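Local coordinates for protein endo-beta-1,4-xylanase Xyn10C (Pseudomonas cellulosa, PDB 1GNY) that cleaves internal linkages of the xylan backbone, while its family 15 carbohydrate-binding module, the part described here, binds xylan and xylooligosaccharides, at residues E99-A102 and D103-L106; V7-A10 and N11-G15. One frame throughout, in Å; residues are numbered along the deposited sequence.

How the contacts relate
Contacts 1 and 2 are both local contacts in surface loops of one carbohydrate-binding module; their centres lie 22 Å apart and their nearest atoms about 11 Å, so they do not touch. Each leads into a strand, but of different sheets: contact 1 (99-106) reverses the chain into strand 106-111, whereas contact 2 (7-15) passes from strand 2-6 of that same sheet to strand 14-17 of the five-stranded one. Each has one buried residue among those that touch, Leu-100 in contact 1 and Trp-13 in contact 2. In contact 1 a threonine hydroxyl, a water and a sodium ion tie down backbone atoms; in contact 2 an aspartate and an indole ring do the gripping.

Contact 1: residues E99-A102 and D103-L106; sequences ELTA and DTDL. With NA (sodium ion), chain C.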
ATOM      1  N   GLU A  99       2.315 -16.510  -4.170  1.00 20.28           N
ATOM      2  CA  GLU A  99       1.835 -16.477  -2.805  1.00 21.92           C
ATOM      3  C   GLU A  99       0.446 -15.867  -2.684  1.00 20.17           C
ATOM      4  O   GLU A  99      -0.104 -15.788  -1.584  1.00 20.76           O
ATOM      5  CB  GLU A  99       2.840 -15.740  -1.949  1.00 23.49           C
ATOM      6  CG  GLU A  99       4.289 -16.171  -2.248  1.00 29.15           C
ATOM      7  CD  GLU A  99       4.537 -17.655  -2.035  1.00 35.25           C
ATOM      8  OE1 GLU A  99       4.454 -18.107  -0.870  1.00 42.44           O
ATOM      9  OE2 GLU A  99       4.814 -18.376  -3.021  1.00 38.64           O
ATOM     10  N   LEU A 100      -0.113 -15.407  -3.782  1.00 18.22           N
ATOM     11  CA  LEU A 100      -1.488 -14.872  -3.770  1.00 17.08           C
ATOM     12  C   LEU A 100      -2.507 -15.922  -4.214  1.00 18.28           C
ATOM     13  O   LEU A 100      -2.186 -16.923  -4.877  1.00 17.54           O
ATOM     14  CB  LEU A 100      -1.563 -13.662  -4.689  1.00 16.92           C
ATOM     15  CG  LEU A 100      -0.531 -12.523  -4.472  1.00 15.80           C
ATOM     16  CD1 LEU A 100      -0.638 -11.499  -5.620  1.00 15.98           C
ATOM     17  CD2 LEU A 100      -0.728 -11.888  -3.128  1.00 14.82           C
ATOM     18  N   THR A 101      -3.761 -15.629  -3.902  1.00 17.81           N
ATOM     19  CA  THR A 101      -4.913 -16.425  -4.318  1.00 18.06           C
ATOM     20  C   THR A 101      -6.117 -15.495  -4.449  1.00 17.84           C
ATOM     21  O   THR A 101      -6.211 -14.466  -3.750  1.00 16.44           O
ATOM     22  CB  THR A 101      -5.254 -17.538  -3.297  1.00 18.75           C
ATOM     23  OG1 THR A 101      -6.393 -18.295  -3.760  1.00 20.29           O
ATOM     24  CG2 THR A 101      -5.677 -16.986  -1.959  1.00 19.18           C
ATOM     25  N   ALA A 102      -7.017 -15.864  -5.337  1.00 17.42           N
ATOM     26  CA  ALA A 102      -8.294 -15.163  -5.445  1.00 18.28           C
ATOM     27  C   ALA A 102      -9.380 -15.832  -4.588  1.00 18.49           C
ATOM     28  O   ALA A 102     -10.522 -15.317  -4.505  1.00 19.08           O
ATOM     29  CB  ALA A 102      -8.735 -15.135  -6.885  1.00 19.12           C
ATOM     30  N   ASP A 103      -9.060 -16.948  -3.951  1.00 18.16           N
ATOM     31  CA  ASP A 103     -10.072 -17.770  -3.258  1.00 19.01           C
ATOM     32  C   ASP A 103     -10.488 -17.301  -1.858  1.00 19.02           C
ATOM     33  O   ASP A 103     -11.565 -17.670  -1.366  1.00 20.51           O
ATOM     34  CB  ASP A 103      -9.564 -19.203  -3.110  1.00 18.94           C
ATOM     35  CG  ASP A 103      -9.312 -19.873  -4.414  1.00 21.23           C
ATOM     36  OD1 ASP A 103     -10.058 -19.608  -5.378  1.00 24.39           O
ATOM     37  OD2 ASP A 103      -8.405 -20.711  -4.573  1.00 24.22           O
ATOM     38  N   THR A 104      -9.584 -16.589  -1.174  1.00 18.66           N
ATOM     39  CA  THR A 104      -9.821 -16.067   0.170  1.00 19.21           C
ATOM     40  C   THR A 104      -9.154 -14.712   0.314  1.00 18.69           C
ATOM     41  O   THR A 104      -8.295 -14.314  -0.476  1.00 18.30           O
ATOM     42  CB  THR A 104      -9.247 -17.008   1.276  1.00 20.06           C
ATOM     43  OG1 THR A 104      -7.818 -16.916   1.319  1.00 20.22           O
ATOM     44  CG2 THR A 104      -9.533 -18.489   1.037  1.00 20.98           C
ATOM     45  N   ASP A 105      -9.572 -13.997   1.344  1.00 17.92           N
ATOM     46  CA  ASP A 105      -8.858 -12.787   1.765  1.00 17.41           C
ATOM     47  C   ASP A 105      -7.451 -13.177   2.253  1.00 17.58           C
ATOM     48  O   ASP A 105      -7.213 -14.314   2.711  1.00 18.11           O
ATOM     49  CB  ASP A 105      -9.529 -12.071   2.945  1.00 18.12           C
ATOM     50  CG  ASP A 105     -10.864 -11.457   2.599  1.00 17.21           C
ATOM     51  OD1 ASP A 105     -11.201 -11.363   1.398  1.00 19.95           O
ATOM     52  OD2 ASP A 105     -11.658 -11.054   3.481  1.00 19.73           O
ATOM     53  N   LEU A 106      -6.534 -12.221   2.181  1.00 15.82           N
ATOM     54  CA  LEU A 106      -5.136 -12.389   2.615  1.00 17.17           C
ATOM     55  C   LEU A 106      -4.654 -11.192   3.408  1.00 17.69           C
ATOM     56  O   LEU A 106      -5.129 -10.069   3.206  1.00 16.62           O
ATOM     57  CB  LEU A 106      -4.205 -12.476   1.410  1.00 17.86           C
ATOM     58  CG  LEU A 106      -4.455 -13.589   0.420  1.00 22.39           C
ATOM     59  CD1 LEU A 106      -3.810 -13.236  -0.922  1.00 26.15           C
ATOM     60  CD2 LEU A 106      -3.958 -14.919   1.006  1.00 26.17           C
TER
HETATM   61 NA    NA C1244     -11.052 -12.972  -4.620  1.00 34.18          NA
HETATM   62  O   HOH W   1      -8.032 -12.880  -2.769  1.00 23.57           O
HETATM   63  O   HOH W   2     -12.527 -12.984  -5.895  1.00 36.61           O
HETATM   64  O   HOH W   3     -12.276 -14.358  -2.546  1.00 31.91           O
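Thr-101 and Asp-103 close an ST turn: the backbone N of Asp-103 donates a nearly straight hydrogen bond (165°) to Thr-101 OG1 at 3.0 Å. The hydroxyl gets there because OG1 stands anti to its own N (chi1 -180°) and beside the carbonyl carbon, and so leans forward along the chain. The same torsion aims Thr-101 CG2 at the next residues, 3.9 Å from Thr-104 OG1 and 4.0 Å from Leu-106 CD2. The other methyl of Leu-106, CD1, lies against the backbone N of Thr-101 and reaches Leu-100 CD2 at 4.0 Å, the two leucine side chains crossing at about a right angle. Water 1 sits between two carbonyls, 2.6 Å from Thr-101 O and 2.7 Å from Thr-104 O, and can donate to either, although more acceptors than protons surround it. Further out, the reversal is held to the rest of the beta-sandwich by charge and metal. Asp-105 turns away from the turn, pairing with Lys-143 in a salt bridge and accepting from Asn-64, while Leu-106, in strand 106-111, is backbone-bonded to Val-63. Asn-64 OD1 and Val-65 O also bind the sodium ion, which links the end of strand 58-65 to this loop. On the loop side the protein ligand is a backbone carbonyl, Ala-102 O, 2.4 Å from the sodium.

Contact 2: residues V7-A10 and N11-G15; sequences VDMA and NGWRG
Trp-13 turns the N-H edge of its indole toward the backbone of Asp-8: NE1 donates to Asp-8 O at 2.9 Å, a bent bond (135° at the hydrogen) although the oxygen lies close to the ring plane. Val-7 and Met-9 approach the indole obliquely from opposite sides of that plane. Met-9, folded back at both chi2 and chi3 (-56° and -59°), sets CE 3.6 Å from Trp-13 CZ2, and its SD makes a Met-aromatic contact 4.7 Å from the centroid of the five-membered ring; Val-7 CG1 stands 4.0 Å from Trp-13 NE1. This loop crosses from one sheet of the beta-jelly roll to the other, with Trp-13 buried between them, against Phe-46 and Val-145. Replacing Trp-13 with an alanine would probably open a gap beside Val-7 and the Met-9 methyl and deprive Asp-8 O of its indole donor. At the solvent side Asp-8 uses both carboxylate oxygens. Asp-8 OD1 takes the backbone N of Ala-10 at 3.0 Å from above the carboxylate plane, an Asx turn, and Asp-8 OD2 takes Asn-11 ND2 at 2.9 Å on its syn side, the amide turned steeply against the carboxylate.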
ATOM      1  N   VAL A   7      -6.269   2.822   9.637  1.00 14.22           N
ATOM      2  CA  VAL A   7      -6.503   3.751   8.529  1.00 14.22           C
ATOM      3  C   VAL A   7      -7.978   3.797   8.096  1.00 13.87           C
ATOM      4  O   VAL A   7      -8.652   2.755   7.935  1.00 14.03           O
ATOM      5  CB  VAL A   7      -5.597   3.379   7.309  1.00 13.56           C
ATOM      6  CG1 VAL A   7      -5.870   4.241   6.051  1.00 14.52           C
ATOM      7  CG2 VAL A   7      -4.118   3.448   7.688  1.00 14.29           C
ATOM      8  N   ASP A   8      -8.473   5.016   7.898  1.00 13.63           N
ATOM      9  CA  ASP A   8      -9.841   5.244   7.400  1.00 14.64           C
ATOM     10  C   ASP A   8      -9.976   4.673   5.982  1.00 14.08           C
ATOM     11  O   ASP A   8      -9.186   5.009   5.104  1.00 13.90           O
ATOM     12  CB  ASP A   8     -10.127   6.757   7.399  1.00 14.64           C
ATOM     13  CG  ASP A   8     -11.566   7.101   7.147  1.00 18.12           C
ATOM     14  OD1 ASP A   8     -12.395   6.230   6.849  1.00 17.62           O
ATOM     15  OD2 ASP A   8     -11.928   8.285   7.280  1.00 20.06           O
ATOM     16  N   MET A   9     -10.958   3.798   5.811  1.00 13.88           N
ATOM     17  CA  MET A   9     -11.226   3.122   4.535  1.00 13.92           C
ATOM     18  C   MET A   9     -12.383   3.733   3.755  1.00 14.42           C
ATOM     19  O   MET A   9     -12.750   3.217   2.695  1.00 15.11           O
ATOM     20  CB  MET A   9     -11.447   1.625   4.733  1.00 14.75           C
ATOM     21  CG  MET A   9     -10.281   0.908   5.432  1.00 14.28           C
ATOM     22  SD  MET A   9      -8.681   1.102   4.618  1.00 13.67           S
ATOM     23  CE  MET A   9      -9.017   0.429   2.996  1.00 15.69           C
ATOM     24  N   ALA A  10     -12.968   4.801   4.292  1.00 14.57           N
ATOM     25  CA  ALA A  10     -14.093   5.512   3.623  1.00 15.79           C
ATOM     26  C   ALA A  10     -13.776   6.923   3.120  1.00 16.10           C
ATOM     27  O   ALA A  10     -14.626   7.545   2.446  1.00 16.93           O
ATOM     28  CB  ALA A  10     -15.294   5.592   4.569  1.00 16.22           C
ATOM     29  N   ASN A  11     -12.596   7.433   3.470  1.00 16.88           N
ATOM     30  CA  ASN A  11     -12.121   8.762   3.072  1.00 17.21           C
ATOM     31  C   ASN A  11     -10.615   8.769   2.946  1.00 15.51           C
ATOM     32  O   ASN A  11      -9.930   7.933   3.532  1.00 15.96           O
ATOM     33  CB  ASN A  11     -12.438   9.798   4.159  1.00 17.75           C
ATOM     34  CG  ASN A  11     -13.894   9.806   4.568  1.00 21.89           C
ATOM     35  OD1 ASN A  11     -14.728  10.459   3.925  1.00 22.69           O
ATOM     36  ND2 ASN A  11     -14.209   9.094   5.661  1.00 24.53           N
ATOM     37  N   GLY A  12     -10.111   9.727   2.187  1.00 15.73           N
ATOM     38  CA  GLY A  12      -8.689   9.966   2.123  1.00 15.05           C
ATOM     39  C   GLY A  12      -7.864   9.135   1.159  1.00 14.60           C
ATOM     40  O   GLY A  12      -6.654   9.347   1.076  1.00 15.12           O
ATOM     41  N   TRP A  13      -8.491   8.233   0.422  1.00 13.50           N
ATOM     42  CA  TRP A  13      -7.751   7.446  -0.559  1.00 12.88           C
ATOM     43  C   TRP A  13      -7.790   8.064  -1.960  1.00 14.30           C
ATOM     44  O   TRP A  13      -8.718   8.791  -2.319  1.00 15.10           O
ATOM     45  CB  TRP A  13      -8.263   6.020  -0.625  1.00 13.69           C
ATOM     46  CG  TRP A  13      -7.916   5.135   0.570  1.00 12.30           C
ATOM     47  CD1 TRP A  13      -8.497   5.135   1.811  1.00 12.63           C
ATOM     48  CD2 TRP A  13      -6.956   4.080   0.581  1.00 12.66           C
ATOM     49  NE1 TRP A  13      -7.950   4.147   2.595  1.00 13.64           N
ATOM     50  CE2 TRP A  13      -6.995   3.483   1.862  1.00 13.18           C
ATOM     51  CE3 TRP A  13      -6.048   3.571  -0.376  1.00 13.50           C
ATOM     52  CZ2 TRP A  13      -6.179   2.424   2.204  1.00 15.05           C
ATOM     53  CZ3 TRP A  13      -5.272   2.516  -0.052  1.00 12.49           C
ATOM     54  CH2 TRP A  13      -5.323   1.943   1.240  1.00 13.78           C
ATOM     55  N   ARG A  14      -6.793   7.704  -2.762  1.00 12.41           N
ATOM     56  CA  ARG A  14      -6.657   8.140  -4.168  1.00 13.58           C
ATOM     57  C   ARG A  14      -6.077   7.023  -5.002  1.00 13.04           C
ATOM     58  O   ARG A  14      -5.364   6.165  -4.484  1.00 13.90           O
ATOM     59  CB  ARG A  14      -5.635   9.292  -4.307  1.00 14.32           C
ATOM     60  CG  ARG A  14      -5.793  10.490  -3.422  1.00 18.81           C
ATOM     61  CD  ARG A  14      -4.664  11.524  -3.620  1.00 18.14           C
ATOM     62  NE  ARG A  14      -3.300  11.148  -3.178  1.00 19.29           N
ATOM     63  CZ  ARG A  14      -2.866  11.238  -1.920  1.00 17.13           C
ATOM     64  NH1 ARG A  14      -3.654  11.670  -0.953  1.00 17.45           N
ATOM     65  NH2 ARG A  14      -1.614  10.929  -1.612  1.00 16.71           N
ATOM     66  N   GLY A  15      -6.368   7.049  -6.302  1.00 13.06           N
ATOM     67  CA  GLY A  15      -5.622   6.233  -7.239  1.00 13.13           C
ATOM     68  C   GLY A  15      -4.207   6.807  -7.336  1.00 13.74           C
ATOM     69  O   GLY A  15      -3.929   7.966  -6.973  1.00 14.04           O
TER